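Local coordinates for protein acetyl xylan esterase (Paenibacillus sp. R4, PDB 6AGQ) that hydrolyses acetyl esters, probably removing acetyl groups from xylan and related acetylated sugars as a cold-active esterase of the alpha/beta-hydrolase fold, at residues P16-E21 with D254-A259; D25-N30 with L250-G255; G72-P77 with G112-A117; Y50-I55 with E104-A109; K91-S96 with R121-V126. All blocks are in the same frame, centred on the assembly; numbering follows the deposited sequence.

Contact 1. Residues P16-E21 with D254-A259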
# COMPACT_ATOMS: atom_id res chain seq x y z
N PRO A 16 25.88 -19.13 -14.43
CA PRO A 16 25.08 -19.68 -15.53
C PRO A 16 25.81 -19.59 -16.87
O PRO A 16 26.80 -18.87 -16.99
CB PRO A 16 23.85 -18.75 -15.54
CG PRO A 16 24.41 -17.44 -15.06
CD PRO A 16 25.48 -17.76 -14.10
N GLU A 17 25.32 -20.30 -17.88
CA GLU A 17 25.95 -20.37 -19.21
C GLU A 17 25.91 -19.00 -19.93
O GLU A 17 24.95 -18.23 -19.82
CB GLU A 17 25.31 -21.53 -20.05
CG GLU A 17 24.88 -21.24 -21.50
CD GLU A 17 24.17 -22.42 -22.22
OE1 GLU A 17 23.59 -23.33 -21.59
OE2 GLU A 17 24.17 -22.44 -23.47
N LEU A 18 26.98 -18.66 -20.64
CA LEU A 18 26.94 -17.44 -21.45
C LEU A 18 25.91 -17.58 -22.62
O LEU A 18 25.68 -18.64 -23.17
CB LEU A 18 28.32 -17.06 -21.98
CG LEU A 18 29.37 -16.73 -20.91
CD1 LEU A 18 30.77 -16.63 -21.54
CD2 LEU A 18 29.03 -15.44 -20.17
N THR A 19 25.28 -16.46 -22.94
CA THR A 19 24.29 -16.40 -23.97
C THR A 19 24.82 -15.66 -25.18
O THR A 19 24.04 -15.43 -26.11
CB THR A 19 23.10 -15.63 -23.42
OG1 THR A 19 23.50 -14.29 -23.07
CG2 THR A 19 22.54 -16.39 -22.15
N ASN A 20 26.09 -15.22 -25.17
CA ASN A 20 26.63 -14.58 -26.38
C ASN A 20 26.51 -15.51 -27.61
O ASN A 20 26.87 -16.68 -27.56
CB ASN A 20 28.05 -14.05 -26.24
CG ASN A 20 29.05 -15.05 -25.60
OD1 ASN A 20 30.10 -14.61 -25.08
ND2 ASN A 20 28.76 -16.35 -25.63
N GLU A 21 25.95 -14.97 -28.69
CA GLU A 21 25.90 -15.66 -29.97
C GLU A 21 27.32 -15.76 -30.49
O GLU A 21 28.25 -15.09 -29.93
CB GLU A 21 25.10 -14.84 -30.97
CG GLU A 21 23.65 -14.59 -30.59
CD GLU A 21 22.78 -15.80 -30.82
OE1 GLU A 21 22.42 -16.08 -31.99
OE2 GLU A 21 22.42 -16.47 -29.83
N ASP A 254 24.27 -7.85 -22.84
CA ASP A 254 24.14 -8.41 -21.50
C ASP A 254 25.47 -8.28 -20.73
O ASP A 254 26.50 -8.81 -21.15
CB ASP A 254 23.67 -9.85 -21.54
CG ASP A 254 23.12 -10.35 -20.20
OD1 ASP A 254 23.82 -10.23 -19.15
OD2 ASP A 254 21.98 -10.87 -20.20
N GLY A 255 25.43 -7.61 -19.58
CA GLY A 255 26.63 -7.43 -18.75
C GLY A 255 27.36 -8.72 -18.36
O GLY A 255 28.57 -8.71 -18.20
N MET A 256 26.65 -9.81 -18.21
CA MET A 256 27.27 -11.13 -18.01
C MET A 256 28.20 -11.55 -19.18
O MET A 256 29.32 -12.03 -18.98
CB MET A 256 26.14 -12.13 -17.83
CG MET A 256 26.54 -13.58 -17.68
SD MET A 256 25.02 -14.47 -17.30
CE MET A 256 24.31 -14.78 -18.92
N ASN A 257 27.75 -11.34 -20.41
CA ASN A 257 28.63 -11.53 -21.56
C ASN A 257 29.76 -10.49 -21.67
O ASN A 257 30.84 -10.87 -22.13
CB ASN A 257 27.81 -11.54 -22.87
CG ASN A 257 26.82 -12.67 -22.90
OD1 ASN A 257 27.09 -13.77 -22.39
ND2 ASN A 257 25.66 -12.41 -23.49
N MET A 258 29.50 -9.19 -21.34
CA MET A 258 30.60 -8.21 -21.23
C MET A 258 31.66 -8.58 -20.18
O MET A 258 32.88 -8.47 -20.44
CB MET A 258 30.07 -6.80 -20.82
CG MET A 258 29.09 -6.20 -21.79
SD MET A 258 29.87 -6.07 -23.37
CE MET A 258 28.40 -5.62 -24.32
N ALA A 259 31.19 -9.00 -19.00
CA ALA A 259 32.09 -9.44 -17.87
C ALA A 259 33.13 -10.46 -18.28
O ALA A 259 34.26 -10.44 -17.82
CB ALA A 259 31.29 -10.03 -16.72
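Asn20 and Asn257 bring their CA atoms to 6.0 Å where the irregular run 16-21 passes the first turn of helix 255-259. The Asn257 amide bonds to Thr19 twice. Its ND2 donates to Thr19 OG1 at 2.9 Å, nearly in the amide plane and with an angle of 161° at the hydrogen, while OD1 receives Thr19 N on a lone pair at 3.3 Å. Thr19 OG1 sits between the backbone N and the carbonyl carbon (chi1 62°), which puts the hydroxyl beside ND2. Asn257 ND2 also donates to Ser251 O, and a zinc ion lies about 4 Å from the Thr19 side chain. The helix itself starts with an N-cap: Asp254 OD1 takes Met256 N at 3.0 Å through its anti lone pair, and both carboxylate oxygens hold the backbone at His213 and Phe214. Stacked on the Asn257 amide, with planes 14° apart, is that of Asn20, whose OD1 is bonded to Arg261. Met256 SD lies 3.8 Å from Pro16 CG, and the bend at chi3 carries CE to 4.0 Å from Thr19 CG2. Leu18 and Asn257 slide past each other in opposite directions, the Leu18 CD2 methyl 3.4 Å from Asn257 OD1.

Contact 2. Residues D25-N30 with L250-G255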
# COMPACT_ATOMS: atom_id res chain seq x y z
N ASP A 25 31.52 -10.86 -30.98
CA ASP A 25 32.67 -9.97 -31.24
C ASP A 25 32.59 -9.28 -32.61
O ASP A 25 32.84 -8.05 -32.72
CB ASP A 25 34.01 -10.67 -31.03
CG ASP A 25 34.18 -11.16 -29.59
OD1 ASP A 25 33.79 -10.42 -28.65
OD2 ASP A 25 34.66 -12.30 -29.37
N LEU A 26 32.18 -10.03 -33.62
CA LEU A 26 31.92 -9.43 -34.94
C LEU A 26 30.86 -8.26 -34.91
O LEU A 26 31.10 -7.21 -35.48
CB LEU A 26 31.54 -10.48 -35.96
CG LEU A 26 31.14 -9.97 -37.35
CD1 LEU A 26 32.34 -9.28 -37.98
CD2 LEU A 26 30.61 -11.10 -38.23
N PHE A 27 29.72 -8.47 -34.28
CA PHE A 27 28.70 -7.40 -34.16
C PHE A 27 29.32 -6.12 -33.57
O PHE A 27 29.10 -5.03 -34.12
CB PHE A 27 27.53 -7.86 -33.31
CG PHE A 27 26.56 -6.78 -32.96
CD1 PHE A 27 25.52 -6.46 -33.83
CD2 PHE A 27 26.66 -6.10 -31.76
CE1 PHE A 27 24.61 -5.45 -33.49
CE2 PHE A 27 25.78 -5.09 -31.41
CZ PHE A 27 24.74 -4.78 -32.28
N TRP A 28 30.10 -6.28 -32.49
CA TRP A 28 30.72 -5.16 -31.82
C TRP A 28 31.86 -4.50 -32.59
O TRP A 28 31.97 -3.24 -32.59
CB TRP A 28 31.10 -5.44 -30.36
CG TRP A 28 29.88 -5.46 -29.47
CD1 TRP A 28 29.36 -6.54 -28.80
CD2 TRP A 28 29.04 -4.35 -29.15
NE1 TRP A 28 28.24 -6.18 -28.14
CE2 TRP A 28 28.01 -4.84 -28.33
CE3 TRP A 28 29.03 -3.00 -29.52
CZ2 TRP A 28 27.00 -4.03 -27.82
CZ3 TRP A 28 28.01 -2.18 -29.04
CH2 TRP A 28 26.99 -2.72 -28.22
N ASP A 29 32.75 -5.24 -33.23
CA ASP A 29 33.80 -4.47 -33.92
C ASP A 29 33.32 -3.81 -35.23
O ASP A 29 33.92 -2.82 -35.64
CB ASP A 29 35.16 -5.16 -34.00
CG ASP A 29 35.05 -6.56 -34.32
OD1 ASP A 29 34.06 -6.85 -35.01
OD2 ASP A 29 35.90 -7.37 -33.87
N ASN A 30 32.23 -4.29 -35.84
CA ASN A 30 31.53 -3.52 -36.87
C ASN A 30 30.95 -2.22 -36.28
O ASN A 30 31.13 -1.15 -36.86
CB ASN A 30 30.35 -4.31 -37.53
CG ASN A 30 30.82 -5.40 -38.53
OD1 ASN A 30 31.98 -5.44 -38.97
ND2 ASN A 30 29.92 -6.30 -38.86
N LEU A 250 18.91 -9.01 -26.80
CA LEU A 250 19.43 -8.52 -25.52
C LEU A 250 20.77 -9.14 -25.11
O LEU A 250 21.57 -8.50 -24.35
CB LEU A 250 18.36 -8.71 -24.43
CG LEU A 250 17.05 -7.87 -24.60
CD1 LEU A 250 15.93 -8.28 -23.64
CD2 LEU A 250 17.31 -6.40 -24.43
N SER A 251 21.06 -10.36 -25.63
CA SER A 251 22.32 -11.03 -25.31
C SER A 251 23.61 -10.25 -25.73
O SER A 251 24.62 -10.27 -25.04
CB SER A 251 22.31 -12.47 -25.94
OG SER A 251 22.38 -12.36 -27.39
N TYR A 252 23.54 -9.54 -26.85
CA TYR A 252 24.62 -8.64 -27.30
C TYR A 252 24.95 -7.52 -26.33
O TYR A 252 26.06 -6.98 -26.39
CB TYR A 252 24.28 -8.03 -28.67
CG TYR A 252 24.26 -9.06 -29.77
CD1 TYR A 252 25.44 -9.42 -30.45
CD2 TYR A 252 23.08 -9.69 -30.15
CE1 TYR A 252 25.42 -10.38 -31.46
CE2 TYR A 252 23.05 -10.64 -31.16
CZ TYR A 252 24.21 -10.98 -31.81
OH TYR A 252 24.18 -11.96 -32.79
N PHE A 253 24.02 -7.20 -25.44
CA PHE A 253 24.15 -6.09 -24.51
C PHE A 253 24.22 -6.54 -23.05
O PHE A 253 24.26 -5.70 -22.12
CB PHE A 253 22.99 -5.12 -24.73
CG PHE A 253 22.80 -4.79 -26.11
CD1 PHE A 253 23.57 -3.79 -26.69
CD2 PHE A 253 21.90 -5.49 -26.89
CE1 PHE A 253 23.47 -3.53 -28.04
CE2 PHE A 253 21.82 -5.26 -28.24
CZ PHE A 253 22.56 -4.24 -28.80
N ASP A 254 24.27 -7.85 -22.84
CA ASP A 254 24.14 -8.41 -21.50
C ASP A 254 25.47 -8.28 -20.73
O ASP A 254 26.50 -8.81 -21.15
CB ASP A 254 23.67 -9.85 -21.54
CG ASP A 254 23.12 -10.35 -20.20
OD1 ASP A 254 23.82 -10.23 -19.15
OD2 ASP A 254 21.98 -10.87 -20.20
N GLY A 255 25.43 -7.61 -19.58
CA GLY A 255 26.63 -7.43 -18.75
C GLY A 255 27.36 -8.72 -18.36
O GLY A 255 28.57 -8.71 -18.20
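Trp28 NE1 donates to Tyr252 O at 2.9 Å, the one hydrogen bond between helix segment 25-30 and the turn 250-255. The oxygen lies in the plane of the indole, at its edge, and NE1 lies 18° out of the plane of the Tyr252 carbonyl. The carbonyl is presented by a type I turn from Ser251 to Asp254.

Around this bond four aromatic side chains interlock. Phe27, with CG anti to its backbone N (chi1 171°), reaches across to Tyr252: Phe27 CB is 3.8 Å from Tyr252 CE1, and the two rings meet obliquely with centroids 4.8 Å apart. Phe27 CE2 also lies 3.8 Å above the centre of the Trp28 ring, covering one indole face from within the same helix. The six-membered ring of the indole meets Phe253 obliquely, with Phe253 CE1 3.6 Å from Trp28 CZ2; the planes are turned by 85°. Farther along, Phe27 CZ and Phe253 CZ come to 4.1 Å.

Tyr252 OH is hydrogen-bonded to Asp23, just before the segment, and Phe24 meets Trp28 edge-to-face. The cluster thus joins helix 24-36 to the turn linking helices 243-251 and 255-259, with Phe27 and Phe253 also packed on helix 153-170.

Contact 3. Residues G72-P77 with G112-A117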
# COMPACT_ATOMS: atom_id res chain seq x y z
N GLY A 72 28.12 16.62 -21.03
CA GLY A 72 28.73 16.20 -19.80
C GLY A 72 29.38 17.31 -19.00
O GLY A 72 29.28 18.54 -19.32
N TRP A 73 30.00 16.86 -17.92
CA TRP A 73 30.74 17.72 -17.04
C TRP A 73 32.10 17.06 -16.91
O TRP A 73 32.15 15.91 -16.60
CB TRP A 73 30.12 17.83 -15.65
CG TRP A 73 28.80 18.48 -15.48
CD1 TRP A 73 27.71 17.91 -14.95
CD2 TRP A 73 28.46 19.85 -15.74
NE1 TRP A 73 26.69 18.82 -14.87
CE2 TRP A 73 27.11 20.02 -15.37
CE3 TRP A 73 29.15 20.94 -16.27
CZ2 TRP A 73 26.41 21.26 -15.52
CZ3 TRP A 73 28.47 22.18 -16.40
CH2 TRP A 73 27.11 22.31 -16.03
N TYR A 74 33.16 17.83 -17.09
CA TYR A 74 34.54 17.38 -16.96
C TYR A 74 35.16 18.27 -15.88
O TYR A 74 35.02 19.47 -15.94
CB TYR A 74 35.30 17.56 -18.28
CG TYR A 74 36.78 17.22 -18.21
CD1 TYR A 74 37.19 15.91 -17.94
CD2 TYR A 74 37.74 18.16 -18.49
CE1 TYR A 74 38.51 15.55 -17.87
CE2 TYR A 74 39.11 17.81 -18.43
CZ TYR A 74 39.48 16.51 -18.11
OH TYR A 74 40.80 16.12 -18.05
N VAL A 75 35.75 17.66 -14.89
CA VAL A 75 36.23 18.33 -13.67
C VAL A 75 37.68 17.90 -13.44
O VAL A 75 38.02 16.67 -13.54
CB VAL A 75 35.35 17.96 -12.44
CG1 VAL A 75 35.87 18.59 -11.21
CG2 VAL A 75 33.90 18.41 -12.63
N THR A 76 38.54 18.88 -13.17
CA THR A 76 39.95 18.60 -12.74
C THR A 76 40.38 19.48 -11.56
O THR A 76 39.82 20.58 -11.35
CB THR A 76 40.99 18.82 -13.88
OG1 THR A 76 41.26 20.20 -14.01
CG2 THR A 76 40.49 18.34 -15.18
N PRO A 77 41.38 18.99 -10.78
CA PRO A 77 41.99 19.90 -9.81
C PRO A 77 42.44 21.20 -10.50
O PRO A 77 42.89 21.15 -11.64
CB PRO A 77 43.21 19.13 -9.32
CG PRO A 77 43.03 17.71 -9.78
CD PRO A 77 42.20 17.79 -11.00
N GLY A 112 43.17 14.30 -6.60
CA GLY A 112 44.09 14.57 -7.72
C GLY A 112 43.69 13.92 -9.05
O GLY A 112 44.53 13.62 -9.87
N MET A 113 42.42 13.71 -9.27
CA MET A 113 41.97 13.02 -10.47
C MET A 113 41.11 13.91 -11.29
O MET A 113 40.46 14.79 -10.77
CB MET A 113 41.18 11.79 -10.08
CG MET A 113 42.08 10.69 -9.55
SD MET A 113 41.25 9.53 -8.46
CE MET A 113 39.72 9.12 -9.32
N ALA A 114 41.09 13.66 -12.58
CA ALA A 114 40.07 14.21 -13.43
C ALA A 114 38.83 13.35 -13.35
O ALA A 114 38.92 12.19 -12.98
CB ALA A 114 40.57 14.25 -14.85
N ALA A 115 37.67 13.89 -13.70
CA ALA A 115 36.48 13.08 -13.77
C ALA A 115 35.52 13.59 -14.83
O ALA A 115 35.35 14.82 -15.01
CB ALA A 115 35.80 13.00 -12.39
N LEU A 116 34.84 12.66 -15.47
CA LEU A 116 33.83 13.01 -16.49
C LEU A 116 32.53 12.29 -16.14
O LEU A 116 32.53 11.07 -15.94
CB LEU A 116 34.31 12.59 -17.90
CG LEU A 116 33.28 12.61 -19.06
CD1 LEU A 116 32.98 14.02 -19.54
CD2 LEU A 116 33.87 11.76 -20.18
N ALA A 117 31.44 13.05 -16.13
CA ALA A 117 30.12 12.48 -16.12
C ALA A 117 29.34 12.84 -17.37
O ALA A 117 29.30 13.99 -17.72
CB ALA A 117 29.37 12.99 -14.90
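Strands 72-77 and 114-117 form an antiparallel ladder, their axes 4.7 Å apart at closest approach and their directions 170° from each other. Two hydrogen-bonded pairs carry it. Trp73 and Ala117 exchange N-H and carbonyl in both directions at 3.0 Å; Val75 and Ala115 do likewise, with Ala115 N to Val75 O at 2.8 Å. Between them Tyr74 and Leu116 form a non-hydrogen-bonded pair. In the mixed sheet of this alpha/beta hydrolase the ladder marks a change of direction: strand 114-118 runs antiparallel to 69-77 on one flank and parallel to 86-92 on the other. Trp73, Val75, Ala115 and Ala117 share one face, Tyr74 and Leu116 the other, where Leu116 packs on helix 153-170. The Tyr74 ring, its CG anti to the backbone N (chi1 175°), comes against Ala114 and Leu116, with CE1 3.9 Å from Ala114 CB and Leu116 CB at its edge; its OH is hydrogen-bonded to Glu173. An alanine at Tyr74 would probably open a gap beside Ala114 and Leu116 and leave the Glu173 carboxylate without this mate. Past the ladder, Pro77 CG rests 3.9 Å from the CA of Gly112, whose positive phi belongs to the Schellman motif ending the preceding helix.

Contact 4. Residues Y50-I55 with E104-A109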
# COMPACT_ATOMS: atom_id res chain seq x y z
N TYR A 50 31.52 29.24 -10.29
CA TYR A 50 30.96 28.12 -9.55
C TYR A 50 31.55 28.41 -8.18
O TYR A 50 32.66 28.96 -8.11
CB TYR A 50 31.45 26.75 -10.08
CG TYR A 50 30.63 25.59 -9.61
CD1 TYR A 50 29.37 25.38 -10.12
CD2 TYR A 50 31.09 24.71 -8.64
CE1 TYR A 50 28.58 24.31 -9.70
CE2 TYR A 50 30.30 23.61 -8.20
CZ TYR A 50 29.03 23.41 -8.74
OH TYR A 50 28.14 22.33 -8.36
N PRO A 51 30.84 28.03 -7.10
CA PRO A 51 31.41 28.31 -5.75
C PRO A 51 32.74 27.60 -5.40
O PRO A 51 33.58 28.20 -4.74
CB PRO A 51 30.29 27.86 -4.79
CG PRO A 51 29.06 27.80 -5.64
CD PRO A 51 29.50 27.43 -7.02
N LEU A 52 32.93 26.35 -5.81
CA LEU A 52 34.23 25.64 -5.65
C LEU A 52 35.28 26.21 -6.61
O LEU A 52 35.16 26.08 -7.82
CB LEU A 52 34.10 24.13 -5.92
CG LEU A 52 33.77 23.14 -4.80
CD1 LEU A 52 33.18 23.78 -3.54
CD2 LEU A 52 32.82 22.07 -5.33
N LYS A 53 36.27 26.88 -6.04
CA LYS A 53 37.43 27.38 -6.77
C LYS A 53 38.65 26.45 -6.69
O LYS A 53 39.59 26.66 -7.39
CB LYS A 53 37.76 28.80 -6.29
CG LYS A 53 38.67 29.59 -7.22
CD LYS A 53 38.47 31.11 -7.11
CE LYS A 53 39.78 31.90 -7.04
NZ LYS A 53 40.40 31.75 -5.69
N SER A 54 38.61 25.37 -5.90
CA SER A 54 39.68 24.34 -5.91
C SER A 54 39.72 23.37 -7.14
O SER A 54 40.63 22.54 -7.27
CB SER A 54 39.63 23.52 -4.60
OG SER A 54 38.59 22.54 -4.59
N ILE A 55 38.71 23.45 -8.01
CA ILE A 55 38.60 22.63 -9.18
C ILE A 55 38.30 23.53 -10.40
O ILE A 55 37.72 24.60 -10.26
CB ILE A 55 37.48 21.57 -9.01
CG1 ILE A 55 36.11 22.21 -8.79
CG2 ILE A 55 37.80 20.64 -7.85
CD1 ILE A 55 34.95 21.19 -8.73
N GLU A 104 29.25 16.80 -7.35
CA GLU A 104 29.32 15.35 -7.18
C GLU A 104 30.57 14.70 -7.73
O GLU A 104 30.78 13.52 -7.51
CB GLU A 104 28.15 14.68 -7.90
CG GLU A 104 26.75 15.10 -7.45
CD GLU A 104 25.70 14.41 -8.32
OE1 GLU A 104 25.99 13.28 -8.79
OE2 GLU A 104 24.60 15.00 -8.55
N LEU A 105 31.38 15.42 -8.49
CA LEU A 105 32.66 14.92 -8.95
C LEU A 105 33.84 15.47 -8.12
O LEU A 105 34.98 15.08 -8.33
CB LEU A 105 32.83 15.29 -10.41
CG LEU A 105 31.71 14.83 -11.35
CD1 LEU A 105 31.93 15.30 -12.79
CD2 LEU A 105 31.59 13.31 -11.29
N LEU A 106 33.57 16.37 -7.18
CA LEU A 106 34.61 16.94 -6.29
C LEU A 106 35.55 15.95 -5.56
O LEU A 106 36.75 16.16 -5.48
CB LEU A 106 33.94 17.86 -5.24
CG LEU A 106 34.81 18.28 -4.06
CD1 LEU A 106 36.05 19.09 -4.49
CD2 LEU A 106 33.92 19.06 -3.10
N GLN A 107 34.97 15.00 -4.90
CA GLN A 107 35.67 13.91 -4.26
C GLN A 107 36.81 13.37 -5.10
O GLN A 107 37.92 13.22 -4.61
CB GLN A 107 34.75 12.74 -3.95
CG GLN A 107 33.27 12.93 -4.28
CD GLN A 107 32.50 11.64 -4.16
OE1 GLN A 107 32.94 10.71 -3.46
NE2 GLN A 107 31.37 11.55 -4.84
N TRP A 108 36.55 13.12 -6.38
CA TRP A 108 37.59 12.60 -7.29
C TRP A 108 38.64 13.63 -7.53
O TRP A 108 39.81 13.29 -7.41
CB TRP A 108 36.98 12.15 -8.57
CG TRP A 108 35.83 11.21 -8.32
CD1 TRP A 108 34.58 11.38 -8.77
CD2 TRP A 108 35.84 9.99 -7.57
NE1 TRP A 108 33.79 10.38 -8.33
CE2 TRP A 108 34.54 9.48 -7.62
CE3 TRP A 108 36.84 9.26 -6.87
CZ2 TRP A 108 34.16 8.28 -6.99
CZ3 TRP A 108 36.49 8.06 -6.26
CH2 TRP A 108 35.16 7.58 -6.31
N ALA A 109 38.25 14.91 -7.76
CA ALA A 109 39.21 15.95 -7.98
C ALA A 109 40.09 16.21 -6.76
O ALA A 109 41.30 16.47 -6.89
CB ALA A 109 38.52 17.24 -8.40
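Ile55 CG2 and Ala109 CB meet at 3.5 Å, the tightest point of a small, largely apolar interface. The methyl reaches the helix because CG2 stands anti to the carbonyl carbon while CG1 takes the crowded position between backbone N and carbonyl carbon (chi1 61°). The same CG2 also touches Leu106 CD1, more loosely, at 4.1 Å, the two side chains crossing at about a right angle. Both Ile55 and Ala109 rest in addition on Val75 of strand 69-77, so this end of the contact is buried against the sheet.

Topologically, helix 106-110 is the short connection of a beta-alpha-beta unit between the neighbouring parallel strands 86-92 and 114-118, and the run 50-55 is the loop that leads into strand 55-63 near the sheet's outer edge. The loop thus lies against the flank of the crossover helix.

Away from the Ile55-Ala109 pair the touches are fewer and none is as close. The two Leu106 methyls have different partners: CD2 lies 3.9 Å from Leu52 CD2, whereas CD1 also faces OG of the partly exposed Ser54, at 4.3 Å, on the outer side. A second subunit closes over part of this side, where Leu106 packs on Leu106 of that subunit, Leu52 on its Met314 and Ser54 on its Ser110.

Contact 5. Residues K91-S96 with R121-V126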
# COMPACT_ATOMS: atom_id res chain seq x y z
N LYS A 91 32.17 8.47 -14.97
CA LYS A 91 30.93 8.12 -14.31
C LYS A 91 29.72 8.02 -15.30
O LYS A 91 29.47 8.93 -16.08
CB LYS A 91 30.62 9.17 -13.24
CG LYS A 91 29.31 9.00 -12.55
CD LYS A 91 29.18 9.86 -11.30
CE LYS A 91 27.83 9.60 -10.63
NZ LYS A 91 27.59 10.62 -9.57
N TYR A 92 28.93 6.97 -15.18
CA TYR A 92 27.73 6.76 -16.01
C TYR A 92 26.55 6.69 -15.08
O TYR A 92 26.67 6.23 -13.95
CB TYR A 92 27.86 5.47 -16.76
CG TYR A 92 29.05 5.33 -17.70
CD1 TYR A 92 29.26 6.20 -18.72
CD2 TYR A 92 29.95 4.28 -17.57
CE1 TYR A 92 30.32 6.06 -19.58
CE2 TYR A 92 30.99 4.12 -18.44
CZ TYR A 92 31.18 5.03 -19.45
OH TYR A 92 32.25 4.91 -20.32
N HIS A 93 25.38 7.12 -15.50
CA HIS A 93 24.33 7.42 -14.55
C HIS A 93 23.20 6.40 -14.68
O HIS A 93 23.13 5.64 -15.62
CB HIS A 93 23.81 8.85 -14.71
CG HIS A 93 23.07 9.08 -15.98
ND1 HIS A 93 21.79 8.56 -16.21
CD2 HIS A 93 23.39 9.82 -17.07
CE1 HIS A 93 21.39 8.95 -17.41
NE2 HIS A 93 22.34 9.71 -17.95
N GLY A 94 22.34 6.44 -13.69
CA GLY A 94 21.19 5.55 -13.56
C GLY A 94 20.03 5.80 -14.49
O GLY A 94 19.96 6.79 -15.20
N TYR A 95 19.11 4.86 -14.51
CA TYR A 95 18.06 4.88 -15.52
C TYR A 95 17.19 6.08 -15.36
O TYR A 95 16.59 6.27 -14.32
CB TYR A 95 17.19 3.63 -15.38
CG TYR A 95 16.22 3.41 -16.53
CD1 TYR A 95 16.68 2.91 -17.73
CD2 TYR A 95 14.89 3.69 -16.41
CE1 TYR A 95 15.81 2.63 -18.77
CE2 TYR A 95 14.01 3.45 -17.45
CZ TYR A 95 14.48 2.89 -18.63
OH TYR A 95 13.66 2.65 -19.72
N SER A 96 17.07 6.87 -16.42
CA SER A 96 16.23 8.13 -16.45
C SER A 96 16.97 9.36 -16.00
O SER A 96 16.44 10.46 -16.12
CB SER A 96 14.91 8.01 -15.69
OG SER A 96 15.09 8.16 -14.29
N ARG A 121 21.74 9.10 -23.72
CA ARG A 121 20.95 9.73 -24.74
C ARG A 121 19.40 9.62 -24.60
O ARG A 121 18.83 8.57 -24.36
CB ARG A 121 21.42 9.22 -26.09
CG ARG A 121 21.30 7.72 -26.23
CD ARG A 121 21.25 7.33 -27.67
NE ARG A 121 22.49 7.77 -28.30
CZ ARG A 121 22.62 8.03 -29.59
NH1 ARG A 121 23.81 8.37 -30.06
NH2 ARG A 121 21.55 7.92 -30.40
N GLY A 122 18.71 10.76 -24.62
CA GLY A 122 17.28 10.71 -24.50
C GLY A 122 16.75 10.63 -23.10
O GLY A 122 15.56 10.66 -22.95
N GLN A 123 17.59 10.53 -22.07
CA GLN A 123 17.05 10.40 -20.72
C GLN A 123 16.82 11.77 -20.03
O GLN A 123 16.55 12.73 -20.71
CB GLN A 123 17.83 9.40 -19.92
CG GLN A 123 17.80 8.06 -20.63
CD GLN A 123 18.40 6.93 -19.82
OE1 GLN A 123 18.72 7.10 -18.66
NE2 GLN A 123 18.57 5.78 -20.45
N GLY A 124 16.94 11.91 -18.72
CA GLY A 124 16.44 13.10 -18.06
C GLY A 124 17.34 14.29 -18.20
O GLY A 124 17.44 15.09 -17.27
N GLY A 125 17.95 14.48 -19.38
CA GLY A 125 18.97 15.52 -19.56
C GLY A 125 18.71 16.36 -20.79
O GLY A 125 17.59 16.33 -21.39
N VAL A 126 19.72 17.15 -21.12
CA VAL A 126 19.68 17.99 -22.33
C VAL A 126 20.15 17.20 -23.57
O VAL A 126 20.16 17.74 -24.66
CB VAL A 126 20.46 19.33 -22.16
CG1 VAL A 126 20.03 20.05 -20.88
CG2 VAL A 126 21.96 19.14 -22.18
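Ser96 and Gln123 carry the polar part of this contact. Ser96 N donates to Gln123 OE1 at 2.8 Å, approaching from above the carbonyl plane (53° out of it). A second, weak bond joins the backbones, from Gly124 N to Ser96 O at 3.0 Å, bent to 120° at the hydrogen. Gln123 NE2 has its own partners, Tyr153 OH and Gln186 OE1. The imidazole of His93 is fixed at both nitrogens: ND1 donates to Gly94 O at 2.7 Å, and NE2 is hydrogen-bonded to Val120 N. Gly125, farther on, is bonded to Tyr236 of a third subunit. An alanine at Gln123 would probably leave Ser96 N without its acceptor and Tyr153 and Gln186 without this bridging amide.

The non-bonded contacts surround the same amide. His93 CE1 comes edge-on to Gln123 OE1 at 3.5 Å, with ring and amide planes 74° apart, and Gln123 CB rests 4.0 Å from Ser96 CA. At Gly124 a side chain would collide with Ser96 O.

In alpha/beta hydrolases the loop after this strand helps to form the oxyanion hole, and Gly94 here lies near the probable nucleophile elbow around Ser185. One amide, using both its oxygen and its nitrogen, thus ties that loop to 121-126 and to helix 186-197, which would be expected to keep the loop's backbone in place.

Contacts 1 and 2 share Asp254 and Gly255 and touch each other; together they pin the N-terminal region to helices 243-251 and 255-259 and the turn between them, contact 1 with an amide at a partly exposed loop beside zinc, contact 2 with a buried aromatic cluster. Contact 3, about 31 Å from contact 1 between centres, is buried sheet held by backbone bonds. Contact 4 abuts it through helix 106-110 but is largely apolar, with no hydrogen bond between its segments, and is partly closed by another subunit. Contact 5 reaches the same sheet through strand 86-92, and its polar bonds, one to a side-chain amide and a weak one between backbones, suit loops at the strand ends, likely near the active site.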